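Local coordinates for protein putative arylalkylamine N-Acetyltransferase 7 (Aedes aegypti, PDB 4FD7) that probably transfers an acetyl group from acetyl-CoA to the amine of arylalkylamine-type substrates, as a GNAT-fold N-acetyltransferase, at residues V200-G211 with I225-L235. Numbering follows the deposited sequence.
Sequences VGFQEDFTITYG and IEENFCKYMSL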
ATOM      1  N   VAL A 200      -3.882   9.504   9.725  1.00 21.64           N
ATOM      2  CA  VAL A 200      -2.441   9.810   9.733  1.00 20.04           C
ATOM      3  C   VAL A 200      -2.112  11.250   9.290  1.00 21.43           C
ATOM      4  O   VAL A 200      -1.048  11.795   9.598  1.00 22.24           O
ATOM      5  CB  VAL A 200      -1.670   8.768   8.892  1.00 19.06           C
ATOM      6  CG1 VAL A 200      -0.217   9.181   8.642  1.00 20.01           C
ATOM      7  CG2 VAL A 200      -1.713   7.421   9.601  1.00 18.98           C
ATOM      8  N   GLY A 201      -3.041  11.878   8.583  1.00 20.37           N
ATOM      9  CA  GLY A 201      -2.807  13.212   8.072  1.00 20.60           C
ATOM     10  C   GLY A 201      -2.599  13.322   6.573  1.00 18.86           C
ATOM     11  O   GLY A 201      -2.142  14.361   6.102  1.00 20.42           O
ATOM     12  N   PHE A 202      -2.920  12.267   5.820  1.00 18.67           N
ATOM     13  CA  PHE A 202      -2.932  12.361   4.359  1.00 16.64           C
ATOM     14  C   PHE A 202      -4.069  13.283   3.921  1.00 17.46           C
ATOM     15  O   PHE A 202      -5.135  13.299   4.542  1.00 19.37           O
ATOM     16  CB  PHE A 202      -3.159  10.992   3.704  1.00 15.59           C
ATOM     17  CG  PHE A 202      -1.940  10.116   3.644  1.00 13.89           C
ATOM     18  CD1 PHE A 202      -1.537   9.384   4.758  1.00 16.14           C
ATOM     19  CD2 PHE A 202      -1.226   9.980   2.462  1.00 13.37           C
ATOM     20  CE1 PHE A 202      -0.423   8.546   4.699  1.00 15.64           C
ATOM     21  CE2 PHE A 202      -0.093   9.148   2.398  1.00 14.78           C
ATOM     22  CZ  PHE A 202       0.301   8.425   3.518  1.00 14.75           C
ATOM     23  N   GLN A 203      -3.843  14.027   2.840  1.00 15.92           N
ATOM     24  CA  GLN A 203      -4.864  14.887   2.254  1.00 17.02           C
ATOM     25  C   GLN A 203      -5.336  14.322   0.918  1.00 17.79           C
ATOM     26  O   GLN A 203      -4.562  13.700   0.191  1.00 15.85           O
ATOM     27  CB  GLN A 203      -4.305  16.286   1.997  1.00 18.44           C
ATOM     28  CG  GLN A 203      -3.184  16.297   0.963  1.00 18.72           C
ATOM     29  CD  GLN A 203      -3.116  17.579   0.164  1.00 21.28           C
ATOM     30  OE1 GLN A 203      -3.343  17.575  -1.049  1.00 23.41           O
ATOM     31  NE2 GLN A 203      -2.778  18.681   0.830  1.00 22.31           N
ATOM     32  N   GLU A 204      -6.592  14.573   0.573  1.00 17.83           N
ATOM     33  CA  GLU A 204      -7.139  14.094  -0.692  1.00 19.08           C
ATOM     34  C   GLU A 204      -6.615  14.919  -1.864  1.00 18.72           C
ATOM     35  O   GLU A 204      -6.805  16.144  -1.887  1.00 20.85           O
ATOM     36  CB  GLU A 204      -8.674  14.137  -0.653  1.00 18.71           C
ATOM     37  CG  GLU A 204      -9.244  13.355   0.523  1.00 23.72           C
ATOM     38  CD  GLU A 204     -10.732  13.057   0.409  1.00 28.72           C
ATOM     39  OE1 GLU A 204     -11.361  13.473  -0.597  1.00 29.44           O
ATOM     40  OE2 GLU A 204     -11.256  12.388   1.337  1.00 27.29           O
ATOM     41  N   ASP A 205      -5.945  14.261  -2.815  1.00 17.39           N
ATOM     42  CA  ASP A 205      -5.437  14.931  -4.014  1.00 16.65           C
ATOM     43  C   ASP A 205      -6.495  14.839  -5.088  1.00 18.44           C
ATOM     44  O   ASP A 205      -6.814  15.817  -5.784  1.00 16.93           O
ATOM     45  CB  ASP A 205      -4.201  14.233  -4.579  1.00 17.76           C
ATOM     46  CG  ASP A 205      -3.156  13.921  -3.538  1.00 18.54           C
ATOM     47  OD1 ASP A 205      -2.529  14.862  -3.012  1.00 16.83           O
ATOM     48  OD2 ASP A 205      -2.929  12.712  -3.294  1.00 16.98           O
ATOM     49  N   PHE A 206      -7.016  13.630  -5.249  1.00 17.28           N
ATOM     50  CA  PHE A 206      -7.958  13.418  -6.337  1.00 17.17           C
ATOM     51  C   PHE A 206      -8.906  12.328  -5.927  1.00 17.91           C
ATOM     52  O   PHE A 206      -8.496  11.358  -5.296  1.00 17.82           O
ATOM     53  CB  PHE A 206      -7.214  13.023  -7.615  1.00 16.05           C
ATOM     54  CG  PHE A 206      -8.105  12.869  -8.820  1.00 17.24           C
ATOM     55  CD1 PHE A 206      -8.596  13.977  -9.478  1.00 18.00           C
ATOM     56  CD2 PHE A 206      -8.458  11.613  -9.287  1.00 17.05           C
ATOM     57  CE1 PHE A 206      -9.422  13.837 -10.595  1.00 22.00           C
ATOM     58  CE2 PHE A 206      -9.276  11.470 -10.398  1.00 17.75           C
ATOM     59  CZ  PHE A 206      -9.759  12.589 -11.053  1.00 18.42           C
ATOM     60  N   THR A 207     -10.179  12.490  -6.265  1.00 16.03           N
ATOM     61  CA  THR A 207     -11.135  11.469  -5.902  1.00 17.45           C
ATOM     62  C   THR A 207     -12.091  11.212  -7.054  1.00 19.28           C
ATOM     63  O   THR A 207     -12.465  12.141  -7.791  1.00 19.57           O
ATOM     64  CB  THR A 207     -11.866  11.809  -4.573  1.00 18.88           C
ATOM     65  OG1 THR A 207     -12.750  10.737  -4.232  1.00 23.18           O
ATOM     66  CG2 THR A 207     -12.651  13.098  -4.690  1.00 22.84           C
ATOM     67  N   ILE A 208     -12.463   9.945  -7.228  1.00 17.08           N
ATOM     68  CA  ILE A 208     -13.308   9.586  -8.364  1.00 18.35           C
ATOM     69  C   ILE A 208     -13.952   8.220  -8.109  1.00 17.33           C
ATOM     70  O   ILE A 208     -13.294   7.333  -7.597  1.00 17.17           O
ATOM     71  CB  ILE A 208     -12.490   9.594  -9.693  1.00 17.25           C
ATOM     72  CG1 ILE A 208     -13.420   9.399 -10.901  1.00 17.45           C
ATOM     73  CG2 ILE A 208     -11.347   8.556  -9.671  1.00 17.45           C
ATOM     74  CD1 ILE A 208     -12.701   9.298 -12.253  1.00 18.22           C
ATOM     75  N   THR A 209     -15.234   8.047  -8.426  1.00 17.02           N
ATOM     76  CA  THR A 209     -15.869   6.759  -8.150  1.00 17.73           C
ATOM     77  C   THR A 209     -15.451   5.725  -9.186  1.00 16.93           C
ATOM     78  O   THR A 209     -14.980   6.072 -10.267  1.00 17.18           O
ATOM     79  CB  THR A 209     -17.416   6.829  -8.127  1.00 17.25           C
ATOM     80  OG1 THR A 209     -17.904   7.276  -9.399  1.00 13.88           O
ATOM     81  CG2 THR A 209     -17.902   7.770  -7.037  1.00 19.74           C
ATOM     82  N   TYR A 210     -15.605   4.452  -8.845  1.00 14.55           N
ATOM     83  CA  TYR A 210     -15.383   3.396  -9.822  1.00 16.25           C
ATOM     84  C   TYR A 210     -16.396   3.474 -10.980  1.00 15.90           C
ATOM     85  O   TYR A 210     -16.053   3.188 -12.137  1.00 15.71           O
ATOM     86  CB  TYR A 210     -15.339   2.035  -9.132  1.00 15.96           C
ATOM     87  CG  TYR A 210     -14.152   1.949  -8.186  1.00 15.30           C
ATOM     88  CD1 TYR A 210     -12.861   1.800  -8.674  1.00 15.18           C
ATOM     89  CD2 TYR A 210     -14.321   2.072  -6.811  1.00 16.82           C
ATOM     90  CE1 TYR A 210     -11.764   1.746  -7.810  1.00 15.70           C
ATOM     91  CE2 TYR A 210     -13.245   2.018  -5.951  1.00 16.52           C
ATOM     92  CZ  TYR A 210     -11.970   1.851  -6.454  1.00 17.37           C
ATOM     93  OH  TYR A 210     -10.900   1.805  -5.590  1.00 17.80           O
ATOM     94  N   GLY A 211     -17.624   3.895 -10.679  1.00 18.31           N
ATOM     95  CA  GLY A 211     -18.587   4.183 -11.733  1.00 17.40           C
ATOM     96  C   GLY A 211     -18.065   5.194 -12.748  1.00 18.16           C
ATOM     97  O   GLY A 211     -18.137   4.996 -13.983  1.00 16.29           O
ATOM     98  N   ILE A 225     -18.951  -2.144  -6.688  1.00 19.26           N
ATOM     99  CA  ILE A 225     -18.363  -1.042  -5.919  1.00 18.16           C
ATOM    100  C   ILE A 225     -18.403   0.254  -6.724  1.00 18.59           C
ATOM    101  O   ILE A 225     -17.600   1.160  -6.506  1.00 17.82           O
ATOM    102  CB  ILE A 225     -16.907  -1.350  -5.479  1.00 17.96           C
ATOM    103  CG1 ILE A 225     -15.985  -1.480  -6.692  1.00 16.41           C
ATOM    104  CG2 ILE A 225     -16.867  -2.604  -4.614  1.00 17.38           C
ATOM    105  CD1 ILE A 225     -14.496  -1.482  -6.347  1.00 17.38           C
ATOM    106  N   GLU A 226     -19.347   0.336  -7.656  1.00 17.40           N
ATOM    107  CA  GLU A 226     -19.410   1.460  -8.582  1.00 18.10           C
ATOM    108  C   GLU A 226     -19.595   2.830  -7.899  1.00 19.46           C
ATOM    109  O   GLU A 226     -19.116   3.852  -8.398  1.00 17.64           O
ATOM    110  CB  GLU A 226     -20.511   1.224  -9.625  1.00 19.90           C
ATOM    111  CG  GLU A 226     -20.310  -0.017 -10.490  1.00 19.59           C
ATOM    112  CD  GLU A 226     -21.022  -1.246  -9.956  1.00 22.74           C
ATOM    113  OE1 GLU A 226     -21.470  -1.231  -8.778  1.00 20.62           O
ATOM    114  OE2 GLU A 226     -21.131  -2.238 -10.722  1.00 21.14           O
ATOM    115  N   GLU A 227     -20.284   2.861  -6.762  1.00 18.91           N
ATOM    116  CA  GLU A 227     -20.466   4.132  -6.057  1.00 22.66           C
ATOM    117  C   GLU A 227     -19.363   4.453  -5.034  1.00 20.40           C
ATOM    118  O   GLU A 227     -19.336   5.553  -4.473  1.00 22.76           O
ATOM    119  CB  GLU A 227     -21.843   4.192  -5.385  1.00 24.37           C
ATOM    120  CG  GLU A 227     -22.014   3.216  -4.248  1.00 27.06           C
ATOM    121  CD  GLU A 227     -23.464   3.103  -3.777  1.00 30.64           C
ATOM    122  OE1 GLU A 227     -24.386   3.455  -4.546  1.00 30.01           O
ATOM    123  OE2 GLU A 227     -23.674   2.652  -2.632  1.00 33.33           O
ATOM    124  N   ASN A 228     -18.460   3.511  -4.785  1.00 18.70           N
ATOM    125  CA  ASN A 228     -17.354   3.780  -3.863  1.00 19.02           C
ATOM    126  C   ASN A 228     -16.335   4.721  -4.494  1.00 19.83           C
ATOM    127  O   ASN A 228     -16.199   4.779  -5.718  1.00 17.39           O
ATOM    128  CB  ASN A 228     -16.663   2.479  -3.426  1.00 19.77           C
ATOM    129  CG  ASN A 228     -17.515   1.646  -2.483  1.00 22.67           C
ATOM    130  OD1 ASN A 228     -18.084   0.628  -2.875  1.00 23.66           O
ATOM    131  ND2 ASN A 228     -17.606   2.077  -1.228  1.00 29.78           N
ATOM    132  N   PHE A 229     -15.608   5.454  -3.660  1.00 20.65           N
ATOM    133  CA  PHE A 229     -14.579   6.357  -4.164  1.00 19.94           C
ATOM    134  C   PHE A 229     -13.186   5.721  -4.196  1.00 19.83           C
ATOM    135  O   PHE A 229     -12.841   4.892  -3.349  1.00 19.81           O
ATOM    136  CB  PHE A 229     -14.567   7.655  -3.344  1.00 22.90           C
ATOM    137  CG  PHE A 229     -15.642   8.625  -3.740  1.00 22.97           C
ATOM    138  CD1 PHE A 229     -16.903   8.550  -3.186  1.00 27.04           C
ATOM    139  CD2 PHE A 229     -15.390   9.603  -4.690  1.00 24.53           C
ATOM    140  CE1 PHE A 229     -17.890   9.441  -3.569  1.00 30.14           C
ATOM    141  CE2 PHE A 229     -16.373  10.500  -5.070  1.00 26.98           C
ATOM    142  CZ  PHE A 229     -17.624  10.419  -4.501  1.00 28.07           C
ATOM    143  N   CYS A 230     -12.410   6.101  -5.208  1.00 16.55           N
ATOM    144  CA  CYS A 230     -11.004   5.764  -5.341  1.00 18.01           C
ATOM    145  C   CYS A 230     -10.287   7.087  -5.121  1.00 18.68           C
ATOM    146  O   CYS A 230     -10.564   8.068  -5.831  1.00 18.10           O
ATOM    147  CB  CYS A 230     -10.736   5.250  -6.755  1.00 18.98           C
ATOM    148  SG  CYS A 230      -9.060   4.686  -7.090  1.00 21.37           S
ATOM    149  N   LYS A 231      -9.419   7.150  -4.114  1.00 18.94           N
ATOM    150  CA  LYS A 231      -8.816   8.440  -3.774  1.00 16.83           C
ATOM    151  C   LYS A 231      -7.296   8.413  -3.782  1.00 17.76           C
ATOM    152  O   LYS A 231      -6.697   7.614  -3.078  1.00 20.52           O
ATOM    153  CB  LYS A 231      -9.290   8.903  -2.395  1.00 18.48           C
ATOM    154  CG  LYS A 231     -10.790   9.063  -2.251  1.00 21.91           C
ATOM    155  CD  LYS A 231     -11.143   9.740  -0.934  1.00 21.86           C
ATOM    156  CE  LYS A 231     -12.642   9.731  -0.677  1.00 24.97           C
ATOM    157  NZ  LYS A 231     -12.995  10.415   0.605  1.00 25.48           N
ATOM    158  N   TYR A 232      -6.680   9.362  -4.484  1.00 16.51           N
ATOM    159  CA  TYR A 232      -5.238   9.541  -4.399  1.00 14.03           C
ATOM    160  C   TYR A 232      -5.022  10.549  -3.267  1.00 14.90           C
ATOM    161  O   TYR A 232      -5.601  11.634  -3.274  1.00 14.97           O
ATOM    162  CB  TYR A 232      -4.644  10.041  -5.712  1.00 16.20           C
ATOM    163  CG  TYR A 232      -3.318   9.393  -6.042  1.00 15.41           C
ATOM    164  CD1 TYR A 232      -3.265   8.201  -6.752  1.00 13.60           C
ATOM    165  CD2 TYR A 232      -2.123   9.963  -5.627  1.00 13.88           C
ATOM    166  CE1 TYR A 232      -2.058   7.603  -7.049  1.00 15.87           C
ATOM    167  CE2 TYR A 232      -0.909   9.370  -5.921  1.00 15.50           C
ATOM    168  CZ  TYR A 232      -0.884   8.191  -6.632  1.00 16.73           C
ATOM    169  OH  TYR A 232       0.322   7.595  -6.926  1.00 16.57           O
ATOM    170  N   MET A 233      -4.204  10.175  -2.291  1.00 15.42           N
ATOM    171  CA  MET A 233      -3.987  10.979  -1.085  1.00 13.42           C
ATOM    172  C   MET A 233      -2.488  11.149  -0.807  1.00 12.85           C
ATOM    173  O   MET A 233      -1.674  10.242  -1.089  1.00 12.59           O
ATOM    174  CB  MET A 233      -4.718  10.377   0.119  1.00 14.70           C
ATOM    175  CG  MET A 233      -6.201  10.097  -0.128  1.00 15.81           C
ATOM    176  SD  MET A 233      -6.933   9.243   1.286  1.00 17.24           S
ATOM    177  CE  MET A 233      -6.925  10.569   2.494  1.00 16.07           C
ATOM    178  N   SER A 234      -2.126  12.313  -0.265  1.00 14.78           N
ATOM    179  CA  SER A 234      -0.711  12.646  -0.047  1.00 12.63           C
ATOM    180  C   SER A 234      -0.376  13.165   1.355  1.00 13.71           C
ATOM    181  O   SER A 234      -1.190  13.804   2.014  1.00 14.93           O
ATOM    182  CB  SER A 234      -0.208  13.626  -1.129  1.00 13.08           C
ATOM    183  OG  SER A 234      -0.975  14.814  -1.180  1.00 14.72           O
ATOM    184  N   LEU A 235       0.849  12.898   1.791  1.00 13.52           N
ATOM    185  CA  LEU A 235       1.301  13.274   3.127  1.00 15.77           C
ATOM    186  C   LEU A 235       2.700  13.852   3.065  1.00 16.12           C
ATOM    187  O   LEU A 235       3.645  13.154   2.689  1.00 16.19           O
ATOM    188  CB  LEU A 235       1.306  12.044   4.037  1.00 16.07           C
ATOM    189  CG  LEU A 235       1.803  12.205   5.475  1.00 16.48           C
ATOM    190  CD1 LEU A 235       0.818  13.033   6.297  1.00 21.37           C
ATOM    191  CD2 LEU A 235       2.029  10.829   6.093  1.00 15.80           C
TER
HETATM  192  O   HOH W   1     -20.545   6.284  -9.849  1.00 18.88           O
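A chi1 of -79° sets CG of Phe202 beside its backbone N and brings the ring under Leu235, whose CB sits squarely over the ring centre, 3.5 Å from the centroid. Lys231 runs out fully extended alongside Thr207, and its NZ reaches Glu204 OE2 at 2.7 Å in a salt bridge, coming in from above the carboxylate plane. Between Glu204 and Phe206 the antiparallel pairing of 203-209 with 229-235 shifts by one residue: Asp205 N and Phe206 N both donate to Tyr232 O, at 2.7 and 3.1 Å, a classic beta bulge. The bulge turns Asp205 toward the partner strand, where OD1 lies 2.4 Å from Ser234 OG, too short for the details of that hydrogen bond to be trusted, and forms a salt bridge with Arg141. These are the last two strands of the GNAT fold, joined through helix 210-216, with 229-236 the middle strand of three, between 203-209 and 183-188. Farther along, Thr209 CG2 covers the centre of the Phe229 ring, while its OG1 caps Glu212 N at the start of helix 210-216. At that helix start Ile225 CD1 lies over one face of Tyr210, offset toward the rim, and Gly211 N donates to Glu226 O at 2.7 Å.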